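BluB-like flavoprotein (Clostridium difficile 630, PDB 3EO8) binds flavin mononucleotide at the interface of two subunits and probably works as an oxidoreductase of the nitroreductase family. Local coordinates at residues 37-41 against 42-46; 134-137 against 138-141; 110-114 against 115-119; 162-165 against 166-169; 2-5 against 6-9. All coordinates share one frame; numbering follows the deposited sequence. Where two conformers were deposited one is given.

Contact 1: 37-41 against 42-46; sequences APSGK and NIQNW. With FMN (flavin mononucleotide), chain K; ACT (acetate ion), chain H.
S39 turns its hydroxyl forward along the chain to Q44, where OG accepts from the backbone N of Q44 at 2.9 Å in a fairly straight bond (162° at the hydrogen). A chi1 of 66°, with OG lying between its own N and carbonyl carbon, brings it under that amide. This is the compact side of the contact, made of two overlapping turns of the chain. N42 N donates to S39 O at 3.0 Å and I43 N donates to G40 O, each donor standing above the carbonyl plane, while CG2 of I43 sits 3.2 Å from the same G40 O. The extended side chain of Q44 lies alongside, and its NE2 reaches N42 O at 3.0 Å, the acceptor lying in the amide plane. Its OE1 looks outward to K209 N of the second subunit, just as ND2 of N42 goes to S207 O of that subunit. One water joins S39 OG, N42 OD1 and A37 O, lying 2.7 Å from N42 OD1. W46 closes this side with the edge of its ring: CH2 comes 3.5 Å from A37 O, and P38 O also lies at that edge. The opposite character belongs to K41, whose side chain runs extended into solvent past an acetate, probably from crystallisation, whose O accepts from K41 N at 2.7 Å. S39 N makes a weak bond to O3' of the flavin nucleotide. This loop, between helix 24-35 and strand 47-51, is one wall of the FMN pocket that nitroreductase-family dimers build across their interface.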
# COMPACT_ATOMS: atom_id res chain seq x y z
N ALA A 37 -1.35 -8.16 8.17
CA ALA A 37 -2.00 -7.19 7.29
C ALA A 37 -2.88 -7.90 6.27
O ALA A 37 -2.57 -9.03 5.88
CB ALA A 37 -0.95 -6.36 6.55
N PRO A 38 -3.94 -7.23 5.80
CA PRO A 38 -4.75 -7.81 4.76
C PRO A 38 -3.95 -7.80 3.48
O PRO A 38 -3.00 -7.02 3.35
CB PRO A 38 -5.95 -6.87 4.68
CG PRO A 38 -5.38 -5.50 5.13
CD PRO A 38 -4.37 -5.86 6.17
N SER A 39 -4.30 -8.69 2.56
CA SER A 39 -3.69 -8.72 1.27
C SER A 39 -4.59 -9.37 0.25
O SER A 39 -5.40 -10.21 0.61
CB SER A 39 -2.33 -9.45 1.33
OG SER A 39 -2.50 -10.82 1.64
N GLY A 40 -4.44 -9.00 -1.01
CA GLY A 40 -5.30 -9.52 -2.07
C GLY A 40 -5.26 -11.03 -2.12
O GLY A 40 -4.19 -11.61 -2.27
N LYS A 41 -6.42 -11.67 -1.96
CA LYS A 41 -6.53 -13.13 -2.00
C LYS A 41 -5.53 -13.80 -1.05
O LYS A 41 -5.04 -14.90 -1.30
CB LYS A 41 -6.40 -13.61 -3.45
CG LYS A 41 -7.63 -13.31 -4.29
CD LYS A 41 -7.55 -13.83 -5.72
CE LYS A 41 -8.68 -13.23 -6.59
NZ LYS A 41 -8.69 -13.77 -8.01
N ASN A 42 -5.25 -13.14 0.07
CA ASN A 42 -4.31 -13.65 1.09
C ASN A 42 -2.93 -13.98 0.52
O ASN A 42 -2.27 -14.88 1.02
CB ASN A 42 -4.88 -14.88 1.81
CG ASN A 42 -4.25 -15.11 3.18
OD1 ASN A 42 -3.87 -14.16 3.90
ND2 ASN A 42 -4.13 -16.37 3.55
N ILE A 43 -2.51 -13.25 -0.52
CA ILE A 43 -1.22 -13.49 -1.16
C ILE A 43 -0.03 -13.27 -0.21
O ILE A 43 1.00 -13.92 -0.37
CB ILE A 43 -1.04 -12.66 -2.45
CG1 ILE A 43 0.22 -13.10 -3.19
CG2 ILE A 43 -1.02 -11.17 -2.13
CD1 ILE A 43 0.30 -12.56 -4.62
N GLN A 44 -0.17 -12.38 0.78
CA GLN A 44 0.91 -12.10 1.70
C GLN A 44 2.23 -11.96 0.96
O GLN A 44 3.21 -12.64 1.26
CB GLN A 44 1.03 -13.18 2.76
CG GLN A 44 -0.24 -13.40 3.58
CD GLN A 44 -0.27 -14.76 4.23
OE1 GLN A 44 0.25 -14.93 5.33
NE2 GLN A 44 -0.88 -15.73 3.57
N ASN A 45 2.27 -11.02 0.02
CA ASN A 45 3.40 -10.85 -0.87
C ASN A 45 4.48 -10.02 -0.25
O ASN A 45 4.72 -8.87 -0.64
CB ASN A 45 2.96 -10.23 -2.22
CG ASN A 45 2.19 -8.89 -2.07
OD1 ASN A 45 1.44 -8.68 -1.09
ND2 ASN A 45 2.40 -7.99 -3.04
N TRP A 46 5.10 -10.56 0.80
CA TRP A 46 6.12 -9.82 1.51
C TRP A 46 7.14 -10.75 2.14
O TRP A 46 6.79 -11.86 2.54
CB TRP A 46 5.48 -8.95 2.59
CG TRP A 46 4.40 -9.63 3.42
CD1 TRP A 46 4.55 -10.60 4.37
CD2 TRP A 46 3.02 -9.27 3.45
NE1 TRP A 46 3.33 -10.90 4.94
CE2 TRP A 46 2.38 -10.09 4.39
CE3 TRP A 46 2.25 -8.36 2.72
CZ2 TRP A 46 0.99 -10.01 4.65
CZ3 TRP A 46 0.90 -8.28 2.96
CH2 TRP A 46 0.28 -9.09 3.93
N1 FMN K . -11.68 -9.26 -0.04
C2 FMN K . -12.81 -9.49 -0.79
O2 FMN K . -13.70 -10.24 -0.35
N3 FMN K . -12.97 -8.89 -2.02
C4 FMN K . -12.00 -8.06 -2.54
O4 FMN K . -12.23 -7.45 -3.59
C4A FMN K . -10.83 -7.84 -1.82
N5 FMN K . -9.81 -7.03 -2.27
C5A FMN K . -8.68 -6.78 -1.53
C6 FMN K . -7.69 -5.90 -1.98
C7 FMN K . -6.55 -5.67 -1.22
C7M FMN K . -5.67 -4.52 -1.63
C8 FMN K . -6.43 -6.23 0.04
C8M FMN K . -5.43 -5.67 1.05
C9 FMN K . -7.43 -7.10 0.51
C9A FMN K . -8.57 -7.36 -0.25
N10 FMN K . -9.54 -8.23 0.18
C10 FMN K . -10.70 -8.43 -0.55
C1' FMN K . -9.41 -8.97 1.48
C2' FMN K . -8.54 -10.24 1.41
O2' FMN K . -9.23 -11.32 0.73
C3' FMN K . -8.14 -10.68 2.84
O3' FMN K . -7.37 -9.67 3.47
C4' FMN K . -7.33 -11.98 2.88
O4' FMN K . -8.02 -13.08 2.35
C5' FMN K . -7.00 -12.36 4.32
O5' FMN K . -8.16 -12.51 5.10
P FMN K . -8.31 -11.58 6.42
O1P FMN K . -9.63 -11.91 7.09
O2P FMN K . -8.25 -10.15 5.94
O3P FMN K . -7.19 -11.88 7.38
C ACT H . -9.74 -11.04 -2.58
O ACT H . -8.78 -10.32 -2.37
OXT ACT H . -9.94 -11.85 -1.69
CH3 ACT H . -10.58 -10.94 -3.81
O HOH W 1 -3.48 -11.49 4.10

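Contact 2: 134-137 against 138-141; sequences IRNP and GMQS. With FMN (flavin mononucleotide), chain K.
R135 and N136 meet M139 and Q140 in a local N-cap contact, at the point where the loop after helix 126-133 turns into helix 137-155, beside the dimethylbenzene end of the flavin. N136 is the N-cap residue. Its OD1 accepts from M139 N at 3.2 Å, the donor standing above the plane of the amide rather than within it. A chi1 of -151° carries the amide alongside the selenomethionine of M139, the two side chains pointing the same way with N136 CG 3.6 Å from M139 CG. One water completes the cap, donating to OD1 and accepting from G138 N at 2.8 Å, so two amides of the first turn have partners. P137, which has no N-H to satisfy, occupies the first helical position. A side chain of the helix itself reaches back to the loop. The extended arm of Q140 runs to R135 O, where NE2 donates at 2.8 Å, nearly straight at 172° and in the carbonyl plane, while Q140 N donates to N136 O. The same amide faces the second subunit, its OE1 accepting from W162 NE1 there, and the guanidinium of R135 goes to L190 O of that subunit. The helix start meets the flavin by packing: P137 O lies 3.7 Å from the methyl C7M. That carbonyl is gripped twice, by S141 N and, from the opposite face of its plane, by S141 OG at 2.9 Å.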
# COMPACT_ATOMS: atom_id res chain seq x y z
N ILE A 134 -2.81 0.33 -12.42
CA ILE A 134 -2.64 1.74 -12.00
C ILE A 134 -3.00 1.92 -10.51
O ILE A 134 -2.61 2.90 -9.90
CB ILE A 134 -3.40 2.76 -12.91
CG1 ILE A 134 -4.91 2.68 -12.74
CG2 ILE A 134 -3.00 2.61 -14.35
CD1 ILE A 134 -5.63 3.89 -13.43
N ARG A 135 -3.79 1.00 -9.96
CA ARG A 135 -4.10 0.99 -8.54
C ARG A 135 -3.50 -0.24 -7.87
O ARG A 135 -3.88 -0.57 -6.75
CB ARG A 135 -5.61 1.09 -8.31
CG ARG A 135 -6.41 -0.03 -8.87
CD ARG A 135 -6.90 0.24 -10.29
NE ARG A 135 -7.82 1.36 -10.33
CZ ARG A 135 -8.38 1.84 -11.43
NH1 ARG A 135 -8.16 1.29 -12.62
NH2 ARG A 135 -9.24 2.87 -11.34
N ASN A 136 -2.50 -0.83 -8.52
CA ASN A 136 -1.74 -1.99 -8.01
C ASN A 136 -2.16 -2.53 -6.63
O ASN A 136 -1.57 -2.18 -5.60
CB ASN A 136 -0.24 -1.67 -8.02
CG ASN A 136 0.60 -2.88 -8.20
OD1 ASN A 136 0.40 -3.89 -7.51
ND2 ASN A 136 1.50 -2.84 -9.16
N PRO A 137 -3.20 -3.40 -6.59
CA PRO A 137 -3.62 -4.03 -5.33
C PRO A 137 -2.50 -4.78 -4.59
O PRO A 137 -2.45 -4.77 -3.35
CB PRO A 137 -4.81 -4.89 -5.76
CG PRO A 137 -5.38 -4.15 -6.97
CD PRO A 137 -4.11 -3.75 -7.70
N GLY A 138 -1.55 -5.37 -5.31
CA GLY A 138 -0.38 -5.99 -4.66
C GLY A 138 0.42 -5.02 -3.80
O GLY A 138 0.92 -5.36 -2.72
N MSE A 139 0.55 -3.81 -4.29
CA MSE A 139 1.31 -2.81 -3.60
C MSE A 139 0.50 -2.11 -2.55
O MSE A 139 1.05 -1.68 -1.53
CB MSE A 139 1.97 -1.85 -4.58
CG MSE A 139 2.96 -2.58 -5.46
SE MSE A 139 4.35 -3.60 -4.50
CE MSE A 139 4.00 -5.30 -5.32
N GLN A 140 -0.83 -2.04 -2.75
CA GLN A 140 -1.67 -1.64 -1.65
C GLN A 140 -1.48 -2.61 -0.48
O GLN A 140 -1.41 -2.21 0.68
CB GLN A 140 -3.13 -1.60 -2.05
CG GLN A 140 -3.52 -0.56 -3.07
CD GLN A 140 -5.02 -0.44 -3.21
OE1 GLN A 140 -5.73 -0.44 -2.24
NE2 GLN A 140 -5.50 -0.35 -4.44
N SER A 141 -1.44 -3.91 -0.80
CA SER A 141 -1.24 -4.95 0.21
C SER A 141 0.11 -4.77 0.91
O SER A 141 0.20 -4.83 2.16
CB SER A 141 -1.30 -6.35 -0.42
OG SER A 141 -2.55 -6.58 -1.10
N1 FMN K . -11.68 -9.26 -0.04
C2 FMN K . -12.81 -9.49 -0.79
O2 FMN K . -13.70 -10.24 -0.35
N3 FMN K . -12.97 -8.89 -2.02
C4 FMN K . -12.00 -8.06 -2.54
O4 FMN K . -12.23 -7.45 -3.59
C4A FMN K . -10.83 -7.84 -1.82
N5 FMN K . -9.81 -7.03 -2.27
C5A FMN K . -8.68 -6.78 -1.53
C6 FMN K . -7.69 -5.90 -1.98
C7 FMN K . -6.55 -5.67 -1.22
C7M FMN K . -5.67 -4.52 -1.63
C8 FMN K . -6.43 -6.23 0.04
C8M FMN K . -5.43 -5.67 1.05
C9 FMN K . -7.43 -7.10 0.51
C9A FMN K . -8.57 -7.36 -0.25
N10 FMN K . -9.54 -8.23 0.18
C10 FMN K . -10.70 -8.43 -0.55
C1' FMN K . -9.41 -8.97 1.48
C2' FMN K . -8.54 -10.24 1.41
O2' FMN K . -9.23 -11.32 0.73
C3' FMN K . -8.14 -10.68 2.84
O3' FMN K . -7.37 -9.67 3.47
C4' FMN K . -7.33 -11.98 2.88
O4' FMN K . -8.02 -13.08 2.35
C5' FMN K . -7.00 -12.36 4.32
O5' FMN K . -8.16 -12.51 5.10
P FMN K . -8.31 -11.58 6.42
O1P FMN K . -9.63 -11.91 7.09
O2P FMN K . -8.25 -10.15 5.94
O3P FMN K . -7.19 -11.88 7.38
O HOH W 2 -1.50 -5.77 -8.12

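Contact 3: 110-114 against 115-119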
# COMPACT_ATOMS: atom_id res chain seq x y z
N VAL A 110 4.78 -9.74 -7.56
CA VAL A 110 3.62 -9.24 -8.29
C VAL A 110 2.37 -10.00 -7.89
O VAL A 110 2.42 -11.21 -7.68
CB VAL A 110 3.82 -9.34 -9.84
CG1 VAL A 110 2.52 -9.04 -10.56
CG2 VAL A 110 4.91 -8.41 -10.30
N TYR A 111 1.27 -9.28 -7.74
CA TYR A 111 -0.06 -9.87 -7.51
C TYR A 111 -0.92 -9.52 -8.71
O TYR A 111 -1.14 -8.35 -8.99
CB TYR A 111 -0.68 -9.31 -6.24
CG TYR A 111 -2.12 -9.69 -6.07
CD1 TYR A 111 -2.50 -11.02 -5.97
CD2 TYR A 111 -3.12 -8.73 -6.01
CE1 TYR A 111 -3.82 -11.37 -5.82
CE2 TYR A 111 -4.42 -9.08 -5.84
CZ TYR A 111 -4.77 -10.42 -5.76
OH TYR A 111 -6.10 -10.76 -5.62
N ASN A 112 -1.37 -10.54 -9.45
CA ASN A 112 -2.27 -10.34 -10.58
C ASN A 112 -3.70 -10.28 -10.01
O ASN A 112 -4.20 -11.28 -9.51
CB ASN A 112 -2.12 -11.47 -11.60
CG ASN A 112 -0.80 -11.42 -12.35
OD1 ASN A 112 -0.20 -10.34 -12.54
ND2 ASN A 112 -0.33 -12.58 -12.77
N PRO A 113 -4.33 -9.09 -10.04
CA PRO A 113 -5.57 -8.87 -9.29
C PRO A 113 -6.79 -9.41 -10.03
O PRO A 113 -6.66 -9.89 -11.14
CB PRO A 113 -5.63 -7.34 -9.18
CG PRO A 113 -4.96 -6.88 -10.48
CD PRO A 113 -3.89 -7.89 -10.77
N SER A 114 -7.97 -9.30 -9.40
CA SER A 114 -9.20 -9.74 -10.03
C SER A 114 -9.40 -9.00 -11.31
O SER A 114 -9.11 -7.81 -11.39
CB SER A 114 -10.38 -9.48 -9.10
OG SER A 114 -10.02 -9.89 -7.78
N GLY A 115 -9.90 -9.69 -12.33
CA GLY A 115 -10.04 -9.14 -13.65
C GLY A 115 -8.91 -9.60 -14.56
O GLY A 115 -9.10 -9.74 -15.75
N TYR A 116 -7.74 -9.85 -13.99
CA TYR A 116 -6.57 -10.15 -14.81
C TYR A 116 -6.72 -11.42 -15.62
O TYR A 116 -6.63 -11.42 -16.87
CB TYR A 116 -5.32 -10.25 -13.93
CG TYR A 116 -4.05 -10.47 -14.71
CD1 TYR A 116 -3.62 -11.76 -15.01
CD2 TYR A 116 -3.29 -9.42 -15.17
CE1 TYR A 116 -2.48 -11.99 -15.74
CE2 TYR A 116 -2.11 -9.65 -15.90
CZ TYR A 116 -1.73 -10.94 -16.17
OH TYR A 116 -0.59 -11.22 -16.88
N TYR A 117 -6.92 -12.54 -14.94
CA TYR A 117 -7.03 -13.80 -15.67
C TYR A 117 -8.32 -13.90 -16.50
O TYR A 117 -8.35 -14.52 -17.55
CB TYR A 117 -6.87 -14.96 -14.70
CG TYR A 117 -5.47 -14.99 -14.11
CD1 TYR A 117 -4.37 -15.32 -14.90
CD2 TYR A 117 -5.24 -14.69 -12.77
CE1 TYR A 117 -3.07 -15.34 -14.36
CE2 TYR A 117 -3.95 -14.69 -12.23
CZ TYR A 117 -2.89 -15.02 -13.03
OH TYR A 117 -1.61 -15.05 -12.49
N GLU A 118 -9.38 -13.27 -16.01
CA GLU A 118 -10.64 -13.22 -16.73
C GLU A 118 -10.48 -12.46 -18.05
O GLU A 118 -10.92 -12.92 -19.09
CB GLU A 118 -11.69 -12.58 -15.84
CG GLU A 118 -12.01 -13.41 -14.56
CD GLU A 118 -11.13 -13.14 -13.35
OE1 GLU A 118 -10.22 -12.30 -13.41
OE2 GLU A 118 -11.39 -13.77 -12.28
N LEU A 119 -9.81 -11.31 -18.02
CA LEU A 119 -9.58 -10.53 -19.22
C LEU A 119 -8.59 -11.19 -20.17
O LEU A 119 -8.80 -11.16 -21.38
CB LEU A 119 -9.13 -9.11 -18.87
CG LEU A 119 -10.23 -8.21 -18.30
CD1 LEU A 119 -9.62 -6.93 -17.77
CD2 LEU A 119 -11.28 -7.92 -19.35
O HOH W 3 -7.95 -12.82 -12.04
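N112 lays its side-chain amide flat on the ring of Y116, the two planes only 6° apart, with CG of N112 3.7 Å above the centre of the ring. CB shares in this cover and makes a CH-pi contact 4.0 Å from the ring centroid. Against Y117 the same amide is turned almost upright: the planes stand 74° apart, and the side chains cross at about a right angle. This second orientation delivers a hydrogen bond, ND2 of N112 donating to Y117 OH at 2.8 Å and 171°, with the hydroxyl in the plane of the amide. One flat group thus does two jobs, offering its face to one ring and its N-H to the next. Y117 in turn sets the face of its ring over CD1 of Y116, so the three groups hold one another in place. Beneath them the chain makes a type II beta turn, P113 to Y116, closed by Y116 N donating to P113 O at 3.0 Å. The turn carries G115, the N-cap of helix 116-121, at a positive phi. The side chain of E118 is bent at chi2, which brings OE1 back to accept from G115 N at 2.8 Å, met from above the carboxylate plane; this resembles the return half of a capping box. A water links the same OE1, 2.7 Å away, to Y117 N. Helix 126-133 backs the arrangement through F133, which touches N112 and P113. Two amides at the helix start therefore share one carboxylate oxygen, directly and through water, and its negative charge there would probably also suit the helix dipole.

Contact 4: 162-165 against 166-169. With FMN (flavin mononucleotide), chain G.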
# COMPACT_ATOMS: atom_id res chain seq x y z
N TRP A 162 10.29 4.86 5.89
CA TRP A 162 9.99 4.02 4.74
C TRP A 162 10.70 4.59 3.53
O TRP A 162 10.67 5.79 3.34
CB TRP A 162 8.49 4.14 4.58
CG TRP A 162 7.72 3.17 3.73
CD1 TRP A 162 8.10 2.58 2.56
CD2 TRP A 162 6.36 2.82 3.94
NE1 TRP A 162 7.06 1.82 2.07
CE2 TRP A 162 5.98 1.96 2.90
CE3 TRP A 162 5.43 3.12 4.94
CZ2 TRP A 162 4.70 1.41 2.82
CZ3 TRP A 162 4.16 2.56 4.87
CH2 TRP A 162 3.81 1.72 3.80
N LEU A 163 11.38 3.76 2.74
CA LEU A 163 12.08 4.24 1.55
C LEU A 163 11.73 3.47 0.31
O LEU A 163 11.78 2.25 0.27
CB LEU A 163 13.58 4.14 1.75
CG LEU A 163 14.21 4.99 2.88
CD1 LEU A 163 14.20 4.32 4.25
CD2 LEU A 163 15.65 5.40 2.48
N THR A 164 11.44 4.21 -0.75
CA THR A 164 11.40 3.61 -2.09
C THR A 164 12.30 4.37 -3.05
O THR A 164 12.43 3.98 -4.22
CB THR A 164 9.96 3.50 -2.65
OG1 THR A 164 9.33 4.78 -2.65
CG2 THR A 164 9.14 2.47 -1.85
N SER A 165 12.96 5.43 -2.58
CA SER A 165 13.73 6.29 -3.49
C SER A 165 14.98 5.59 -4.03
O SER A 165 15.56 6.04 -4.99
CB SER A 165 14.14 7.61 -2.83
OG SER A 165 14.92 7.41 -1.68
N GLN A 166 15.40 4.50 -3.41
CA GLN A 166 16.54 3.73 -3.91
C GLN A 166 16.24 2.88 -5.14
O GLN A 166 17.16 2.28 -5.69
CB GLN A 166 17.06 2.81 -2.80
CG GLN A 166 16.18 1.61 -2.48
CD GLN A 166 14.91 1.94 -1.72
OE1 GLN A 166 14.83 2.98 -1.05
NE2 GLN A 166 13.90 1.05 -1.79
N ASN A 167 14.98 2.76 -5.54
CA ASN A 167 14.58 1.64 -6.39
C ASN A 167 15.02 1.73 -7.85
O ASN A 167 14.97 0.71 -8.54
CB ASN A 167 13.06 1.35 -6.31
CG ASN A 167 12.65 0.68 -4.99
OD1 ASN A 167 13.45 0.07 -4.30
ND2 ASN A 167 11.38 0.79 -4.67
N TYR A 168 15.52 2.87 -8.30
CA TYR A 168 16.23 2.91 -9.59
C TYR A 168 17.49 2.00 -9.55
O TYR A 168 18.03 1.65 -10.61
CB TYR A 168 16.61 4.34 -10.06
CG TYR A 168 17.42 5.15 -9.07
CD1 TYR A 168 18.77 4.89 -8.86
CD2 TYR A 168 16.83 6.16 -8.32
CE1 TYR A 168 19.50 5.59 -7.94
CE2 TYR A 168 17.57 6.88 -7.41
CZ TYR A 168 18.89 6.59 -7.20
OH TYR A 168 19.63 7.31 -6.28
N ALA A 169 17.92 1.62 -8.34
CA ALA A 169 19.05 0.69 -8.14
C ALA A 169 18.65 -0.64 -7.49
O ALA A 169 19.49 -1.37 -6.97
CB ALA A 169 20.12 1.35 -7.28
N1 FMN G . 11.11 9.30 2.87
C2 FMN G . 12.43 9.42 2.51
O2 FMN G . 13.20 10.20 3.10
N3 FMN G . 12.93 8.66 1.49
C4 FMN G . 12.15 7.81 0.76
O4 FMN G . 12.68 7.13 -0.15
C4A FMN G . 10.82 7.68 1.11
N5 FMN G . 10.01 6.80 0.42
C5A FMN G . 8.69 6.63 0.78
C6 FMN G . 7.93 5.71 0.08
C7 FMN G . 6.60 5.52 0.44
C7M FMN G . 5.95 4.27 -0.05
C8 FMN G . 6.06 6.23 1.52
C8M FMN G . 4.79 5.75 2.16
C9 FMN G . 6.84 7.14 2.21
C9A FMN G . 8.17 7.35 1.86
N10 FMN G . 8.97 8.28 2.52
C10 FMN G . 10.31 8.40 2.18
C1' FMN G . 8.44 9.15 3.62
C2' FMN G . 7.65 10.35 3.11
O2' FMN G . 8.53 11.35 2.60
C3' FMN G . 6.84 10.93 4.27
O3' FMN G . 5.92 9.94 4.71
C4' FMN G . 6.10 12.23 3.97
O4' FMN G . 7.01 13.27 3.64
C5' FMN G . 5.29 12.63 5.21
O5' FMN G . 6.19 12.86 6.29
P FMN G . 5.91 12.12 7.70
O1P FMN G . 6.97 12.53 8.68
O2P FMN G . 6.00 10.64 7.39
O3P FMN G . 4.51 12.42 8.23
O HOH W 4 17.73 7.81 -4.35
O HOH W 5 14.13 5.29 -7.35
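T164 meets N167, and L163 meets Q166, around a type I beta turn that follows strand 159-163 and presents backbone amides to the flavin. In the first shell, T164 N donates to N5 of FMN at 3.2 Å, and more weakly to O4. S165 N follows, reaching O4 at 3.0 Å. OG of S165 lies 2.7 Å from that oxygen as well, though where its proton goes is not settled, since F93 O and T94 OG1 are also partners of OG. Donors gathered at N5 and O4 would probably draw electron density toward that end of the isoalloxazine and so influence its redox behaviour. At the other end W162 spreads its indole face beneath the flavin methyls, C8M standing 3.8 Å above the ring, while its NE1 donates to Q140 OE1 of the second subunit. What positions these amides is the second shell. N167 N closes the turn on T164 O at 3.1 Å, coming from above the carbonyl plane. Q166 curls back under the strand end, its chi1 of 73° and chi2 of -74° folding the amide toward L163, so that NE2 donates to L163 O at 3.2 Å. N167 ND2 is tied to G191 O on the neighbouring strand 189-197, which fixes the turn to the sheet. Beyond lies a third layer, in which two waters link the turn to Y168. Y168 brings CE2 to 3.3 Å from S165 O, and one water donates to that carbonyl while accepting from Y168 N. A second water bridges S165 O to Y168 OH, 2.8 Å from the hydroxyl.

Contact 5: 2-5 against 6-9; sequences MELQ and DTIF
E3 bends over D6, and its side chain can be traced outward atom by atom. CB lies 4.1 Å from OD2 of D6, a loose touch. CG stands opposite the backbone N (chi1 177°), and a kink of -92° at chi2 then swings CD back over the first turn of helix, 3.7 Å from D6 N. OE1 at the tip accepts from D6 N at 2.8 Å, the donor lying above the carboxylate plane. E3 is the N-cap of helix 4-10, and this is its capping bond. OE2 reaches for Q5 N, although its place is less certain. The price is a like-charged neighbour: OE1 is 3.3 Å from OD1 of D6, with the two carboxylates turned at 90°, which would probably raise the pKa of one of them. A water donates to D6 OD2 and accepts from E3 N. Behind the cap, the ordinary helical bonds begin with T7 N on E3 O. L4 sets CG 4.0 Å from CD1 of I8, and packs against L4 of the second subunit. Q5 runs beside F9, its OE1 3.4 Å from CE2 of that ring, while NE2 goes to E155 OE1 of the second subunit.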
# COMPACT_ATOMS: atom_id res chain seq x y z
N MSE A 2 0.70 0.58 23.62
CA MSE A 2 0.32 1.91 23.20
C MSE A 2 -1.02 1.83 22.49
O MSE A 2 -1.27 0.88 21.74
CB MSE A 2 1.38 2.49 22.27
CG MSE A 2 1.30 3.97 22.07
SE MSE A 2 2.87 4.63 21.11
CE MSE A 2 4.09 4.21 22.44
N GLU A 3 -1.87 2.82 22.74
CA GLU A 3 -3.19 2.87 22.10
C GLU A 3 -2.99 3.24 20.63
O GLU A 3 -2.03 3.95 20.29
CB GLU A 3 -4.07 3.86 22.83
CG GLU A 3 -5.47 4.08 22.23
CD GLU A 3 -5.53 5.25 21.23
OE1 GLU A 3 -4.66 6.15 21.29
OE2 GLU A 3 -6.46 5.28 20.41
N LEU A 4 -3.90 2.76 19.77
CA LEU A 4 -3.74 2.86 18.33
C LEU A 4 -3.56 4.30 17.82
O LEU A 4 -2.66 4.58 17.04
CB LEU A 4 -4.94 2.22 17.63
CG LEU A 4 -4.96 2.32 16.09
CD1 LEU A 4 -3.83 1.51 15.48
CD2 LEU A 4 -6.31 1.92 15.53
N GLN A 5 -4.48 5.18 18.19
CA GLN A 5 -4.44 6.56 17.70
C GLN A 5 -3.17 7.22 18.17
O GLN A 5 -2.57 8.01 17.46
CB GLN A 5 -5.64 7.39 18.16
CG GLN A 5 -6.99 6.93 17.65
CD GLN A 5 -7.00 6.70 16.12
OE1 GLN A 5 -6.72 7.60 15.34
NE2 GLN A 5 -7.30 5.49 15.72
N ASP A 6 -2.74 6.91 19.39
CA ASP A 6 -1.50 7.49 19.89
C ASP A 6 -0.34 7.09 18.98
O ASP A 6 0.52 7.92 18.66
CB ASP A 6 -1.23 7.06 21.34
CG ASP A 6 -2.09 7.81 22.34
OD1 ASP A 6 -2.75 8.81 21.96
OD2 ASP A 6 -2.11 7.41 23.54
N THR A 7 -0.32 5.83 18.56
CA THR A 7 0.74 5.36 17.64
C THR A 7 0.60 6.02 16.27
O THR A 7 1.60 6.42 15.68
CB THR A 7 0.80 3.81 17.41
OG1 THR A 7 -0.34 3.34 16.65
CG2 THR A 7 0.89 3.06 18.73
N ILE A 8 -0.63 6.11 15.77
CA ILE A 8 -0.86 6.68 14.45
C ILE A 8 -0.41 8.15 14.38
O ILE A 8 0.17 8.56 13.38
CB ILE A 8 -2.34 6.51 14.01
CG1 ILE A 8 -2.54 5.08 13.51
CG2 ILE A 8 -2.75 7.57 12.92
CD1 ILE A 8 -3.96 4.75 13.08
N PHE A 9 -0.63 8.90 15.46
CA PHE A 9 -0.34 10.34 15.42
C PHE A 9 1.07 10.66 15.92
O PHE A 9 1.56 11.77 15.75
CB PHE A 9 -1.44 11.14 16.10
CG PHE A 9 -2.69 11.21 15.26
CD1 PHE A 9 -2.73 12.02 14.12
CD2 PHE A 9 -3.77 10.38 15.51
CE1 PHE A 9 -3.85 12.03 13.30
CE2 PHE A 9 -4.88 10.38 14.69
CZ PHE A 9 -4.91 11.19 13.59
O HOH W 6 -1.19 4.98 24.45

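Overall arrangement
Each contact is a turn or helix start between adjoining segments, and along the chain they follow in series, contact 5, then 1, 3, 2 and 4, none nesting within or crossing another. Contact 5 starts helix 4-10 near the N terminus. Contact 1 turns the loop into strand 47-51, contact 3 leads from strand 102-108 into helix 116-121, and contact 2 opens helix 137-155. These three meet in space: N45 reaches G138 O, G40 N reaches S141 OG, and Y111 packs on both K41 and G138. Contact 4, after strand 159-163, stands apart at a second flavin, about 22 Å from contact 1 between centres. All five touch the second subunit.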